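Local coordinates for protein phycocyanobilin lyase subunit beta (Nostoc sp. PCC 7120, PDB 5N3U) that associates with CpcE to form a phycocyanobilin lyase that is probably required for attaching the chromophore to the phycocyanin subunit CpcA, at residues 75-87 / 101-114. Sequence-based numbering, arbitrary orientation.
Sequences NYGARAYSIRTLA and AAATDFAPSVRRAA
Arg79 and Asp105 form a salt bridge in which two guanidinium nitrogens meet the two carboxylate oxygens one to one. Arg79 NE donates to Asp105 OD2 at 2.7 Å. Arg79 NH1 reaches Asp105 OD1 at 2.9 Å, almost straight at 174°. Both oxygens use their syn lone pairs, and the two planes are nearly coplanar. CG of Arg79 stands anti to the backbone N (chi1 -175°) and the chain bends at chi3, bringing the guanidinium side-on to the acid. With its anti lone pair, Asp105 OD1 also accepts from Ala107 N, an Asx turn that shapes the link between helices. Were Asp105 replaced by alanine, Arg79 NE would probably lose its acidic partner and Ala107 N its side-chain acceptor.

Farther along the helices the contact is mostly apolar. Ile83 is a knob in a hole formed by Ala101, Val110, Ala113 and Ala114; its CG2 lies 3.8 Å from Ala114 CB, and the small alanines let the branched chain sink in. Ala80 suits the close backbone approach, its CA 4.4 Å from Val110 CA. Val110 CG2 touches Ala80 CB and the backbone carbonyl Tyr76 O, while Tyr76 CB rests 3.6 Å from Ala107 CB. A water donates to Ser109 O and accepts from Arg84 NH2, joining the helices.

The helical segments 76-87 and 108-114 run 5° from parallel, their axes 8.3 Å apart at closest approach, consistent with the side-by-side helices of a HEAT-repeat solenoid; helix 95-104 contributes Ala101. Glu8 of one lyase alpha chain forms a salt bridge with Arg79 NH2, while Tyr76 OH hydrogen-bonds to Glu8 of another alpha chain; helix 46-59 flanks Tyr81 and Thr85, and helix 151-163 packs against Arg111 and Arg112.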
# COMPACT_ATOMS: atom_id res chain seq x y z
N ASN B 75 1.13 -1.79 -8.47
CA ASN B 75 0.93 -0.37 -8.44
C ASN B 75 -0.55 -0.13 -8.30
O ASN B 75 -1.26 -0.21 -9.31
CB ASN B 75 1.59 0.34 -9.68
CG ASN B 75 1.29 1.82 -9.76
OD1 ASN B 75 0.41 2.34 -9.13
ND2 ASN B 75 2.01 2.51 -10.60
N TYR B 76 -1.01 0.20 -7.09
CA TYR B 76 -2.41 0.36 -6.85
C TYR B 76 -2.99 1.53 -7.67
O TYR B 76 -4.16 1.48 -8.02
CB TYR B 76 -2.77 0.48 -5.37
CG TYR B 76 -2.34 1.73 -4.68
CD1 TYR B 76 -3.04 2.90 -4.83
CD2 TYR B 76 -1.16 1.75 -3.89
CE1 TYR B 76 -2.62 4.10 -4.22
CE2 TYR B 76 -0.75 2.93 -3.27
CZ TYR B 76 -1.45 4.10 -3.49
OH TYR B 76 -1.05 5.22 -2.86
N GLY B 77 -2.18 2.53 -7.92
CA GLY B 77 -2.66 3.74 -8.68
C GLY B 77 -3.07 3.29 -10.05
O GLY B 77 -4.19 3.60 -10.54
N ALA B 78 -2.21 2.50 -10.65
CA ALA B 78 -2.50 1.97 -12.02
C ALA B 78 -3.63 1.01 -12.04
O ALA B 78 -4.50 1.04 -12.91
CB ALA B 78 -1.27 1.29 -12.53
N ARG B 79 -3.68 0.15 -11.01
CA ARG B 79 -4.68 -0.88 -10.92
C ARG B 79 -6.08 -0.32 -10.83
O ARG B 79 -7.03 -0.89 -11.40
CB ARG B 79 -4.31 -1.81 -9.74
CG ARG B 79 -5.20 -2.99 -9.60
CD ARG B 79 -4.55 -4.10 -8.75
NE ARG B 79 -4.43 -3.76 -7.33
CZ ARG B 79 -3.31 -3.36 -6.69
NH1 ARG B 79 -3.38 -3.09 -5.40
NH2 ARG B 79 -2.12 -3.18 -7.32
N ALA B 80 -6.23 0.82 -10.15
CA ALA B 80 -7.47 1.42 -9.96
C ALA B 80 -8.03 1.85 -11.33
O ALA B 80 -9.20 1.78 -11.56
CB ALA B 80 -7.32 2.63 -9.09
N TYR B 81 -7.16 2.33 -12.22
CA TYR B 81 -7.55 2.71 -13.57
C TYR B 81 -7.95 1.52 -14.38
O TYR B 81 -8.95 1.61 -15.12
CB TYR B 81 -6.42 3.47 -14.32
CG TYR B 81 -6.29 4.88 -13.85
CD1 TYR B 81 -7.27 5.83 -14.17
CD2 TYR B 81 -5.17 5.31 -13.12
CE1 TYR B 81 -7.15 7.16 -13.75
CE2 TYR B 81 -5.03 6.64 -12.68
CZ TYR B 81 -6.05 7.55 -12.99
OH TYR B 81 -5.92 8.89 -12.61
N SER B 82 -7.26 0.40 -14.26
CA SER B 82 -7.69 -0.81 -14.96
C SER B 82 -9.10 -1.19 -14.54
O SER B 82 -9.96 -1.48 -15.36
CB SER B 82 -6.78 -1.98 -14.73
OG SER B 82 -5.54 -1.77 -15.35
N ILE B 83 -9.32 -1.21 -13.25
CA ILE B 83 -10.60 -1.61 -12.72
C ILE B 83 -11.69 -0.62 -13.12
O ILE B 83 -12.80 -1.01 -13.43
CB ILE B 83 -10.55 -1.74 -11.22
CG1 ILE B 83 -9.49 -2.80 -10.81
CG2 ILE B 83 -11.96 -2.09 -10.72
CD1 ILE B 83 -9.73 -4.17 -11.37
N ARG B 84 -11.39 0.67 -13.06
CA ARG B 84 -12.35 1.67 -13.47
C ARG B 84 -12.75 1.53 -14.98
O ARG B 84 -13.90 1.72 -15.37
CB ARG B 84 -11.85 3.08 -13.15
CG ARG B 84 -12.95 4.16 -13.24
CD ARG B 84 -12.56 5.51 -12.60
NE ARG B 84 -11.81 5.35 -11.34
CZ ARG B 84 -10.50 5.51 -11.15
NH1 ARG B 84 -9.68 5.79 -12.13
NH2 ARG B 84 -9.99 5.34 -9.93
N THR B 85 -11.79 1.23 -15.80
CA THR B 85 -11.95 1.08 -17.19
C THR B 85 -12.77 -0.15 -17.49
O THR B 85 -13.75 -0.08 -18.25
CB THR B 85 -10.61 0.97 -17.85
OG1 THR B 85 -9.85 2.15 -17.56
CG2 THR B 85 -10.74 0.86 -19.31
N LEU B 86 -12.44 -1.26 -16.87
CA LEU B 86 -13.33 -2.44 -16.96
C LEU B 86 -14.72 -2.20 -16.50
O LEU B 86 -15.67 -2.68 -17.14
CB LEU B 86 -12.73 -3.62 -16.15
CG LEU B 86 -11.55 -4.23 -16.74
CD1 LEU B 86 -10.69 -4.97 -15.70
CD2 LEU B 86 -11.93 -5.08 -17.94
N ALA B 87 -14.89 -1.46 -15.40
CA ALA B 87 -16.20 -1.18 -14.88
C ALA B 87 -16.98 -0.31 -15.93
O ALA B 87 -18.11 -0.58 -16.19
CB ALA B 87 -16.15 -0.40 -13.54
N ALA B 101 -10.92 -7.73 -6.69
CA ALA B 101 -10.58 -6.41 -6.35
C ALA B 101 -11.41 -5.84 -5.26
O ALA B 101 -10.89 -5.31 -4.32
CB ALA B 101 -10.74 -5.52 -7.57
N ALA B 102 -12.71 -6.00 -5.33
CA ALA B 102 -13.57 -5.53 -4.27
C ALA B 102 -13.34 -6.22 -2.94
O ALA B 102 -13.37 -5.58 -1.90
CB ALA B 102 -14.99 -5.68 -4.69
N ALA B 103 -13.17 -7.53 -2.97
CA ALA B 103 -13.09 -8.34 -1.75
C ALA B 103 -11.72 -8.44 -1.10
O ALA B 103 -11.65 -8.56 0.14
CB ALA B 103 -13.62 -9.77 -2.05
N THR B 104 -10.62 -8.46 -1.88
CA THR B 104 -9.32 -8.77 -1.32
C THR B 104 -8.23 -7.76 -1.57
O THR B 104 -7.16 -7.85 -0.97
CB THR B 104 -8.83 -10.14 -1.74
OG1 THR B 104 -8.72 -10.21 -3.17
CG2 THR B 104 -9.86 -11.27 -1.28
N ASP B 105 -8.45 -6.78 -2.43
CA ASP B 105 -7.47 -5.73 -2.59
C ASP B 105 -7.37 -4.89 -1.34
O ASP B 105 -8.34 -4.83 -0.58
CB ASP B 105 -7.83 -4.83 -3.82
CG ASP B 105 -6.54 -4.29 -4.48
OD1 ASP B 105 -5.86 -3.44 -3.86
OD2 ASP B 105 -6.22 -4.73 -5.60
N PHE B 106 -6.22 -4.30 -1.04
CA PHE B 106 -6.11 -3.43 0.10
C PHE B 106 -6.35 -1.96 -0.27
O PHE B 106 -6.74 -1.21 0.56
CB PHE B 106 -4.75 -3.50 0.77
CG PHE B 106 -4.57 -4.68 1.64
CD1 PHE B 106 -5.05 -4.69 2.97
CD2 PHE B 106 -3.94 -5.82 1.16
CE1 PHE B 106 -4.91 -5.81 3.78
CE2 PHE B 106 -3.77 -6.94 1.98
CZ PHE B 106 -4.26 -6.93 3.29
N ALA B 107 -6.16 -1.59 -1.55
CA ALA B 107 -6.28 -0.20 -1.92
C ALA B 107 -7.72 0.28 -2.05
O ALA B 107 -8.45 -0.20 -2.89
CB ALA B 107 -5.57 0.02 -3.21
N PRO B 108 -8.12 1.29 -1.25
CA PRO B 108 -9.47 1.77 -1.33
C PRO B 108 -9.91 2.27 -2.68
O PRO B 108 -11.04 1.99 -3.06
CB PRO B 108 -9.52 2.91 -0.34
CG PRO B 108 -8.51 2.60 0.68
CD PRO B 108 -7.39 1.85 -0.12
N SER B 109 -9.05 2.97 -3.42
CA SER B 109 -9.40 3.46 -4.70
C SER B 109 -9.75 2.27 -5.61
O SER B 109 -10.69 2.36 -6.46
CB SER B 109 -8.20 4.25 -5.36
OG SER B 109 -6.98 3.51 -5.30
N VAL B 110 -9.02 1.16 -5.45
CA VAL B 110 -9.29 -0.03 -6.28
C VAL B 110 -10.61 -0.65 -5.91
O VAL B 110 -11.41 -1.00 -6.79
CB VAL B 110 -8.17 -1.04 -6.15
CG1 VAL B 110 -8.57 -2.39 -6.79
CG2 VAL B 110 -6.93 -0.52 -6.78
N ARG B 111 -10.82 -0.89 -4.63
CA ARG B 111 -12.03 -1.50 -4.15
C ARG B 111 -13.31 -0.71 -4.51
O ARG B 111 -14.34 -1.33 -4.82
CB ARG B 111 -11.93 -1.68 -2.62
CG ARG B 111 -10.73 -2.52 -2.16
CD ARG B 111 -10.68 -2.76 -0.65
NE ARG B 111 -11.76 -3.67 -0.33
CZ ARG B 111 -12.28 -3.83 0.88
NH1 ARG B 111 -11.79 -3.18 1.94
NH2 ARG B 111 -13.27 -4.66 1.00
N ARG B 112 -13.28 0.63 -4.38
CA ARG B 112 -14.44 1.41 -4.63
C ARG B 112 -14.82 1.33 -6.08
O ARG B 112 -16.02 1.28 -6.40
CB ARG B 112 -14.27 2.88 -4.23
CG ARG B 112 -14.09 3.07 -2.70
CD ARG B 112 -14.03 4.51 -2.28
NE ARG B 112 -12.93 5.21 -2.92
CZ ARG B 112 -11.84 5.70 -2.29
NH1 ARG B 112 -11.70 5.63 -0.97
NH2 ARG B 112 -10.91 6.25 -2.99
N ALA B 113 -13.82 1.36 -6.95
CA ALA B 113 -14.05 1.28 -8.41
C ALA B 113 -14.69 -0.05 -8.78
O ALA B 113 -15.55 -0.10 -9.63
CB ALA B 113 -12.74 1.50 -9.21
N ALA B 114 -14.27 -1.11 -8.09
CA ALA B 114 -14.78 -2.43 -8.36
C ALA B 114 -16.23 -2.58 -7.85
O ALA B 114 -17.07 -3.10 -8.56
CB ALA B 114 -13.87 -3.42 -7.73
O HOH W 1 -11.64 4.54 -7.44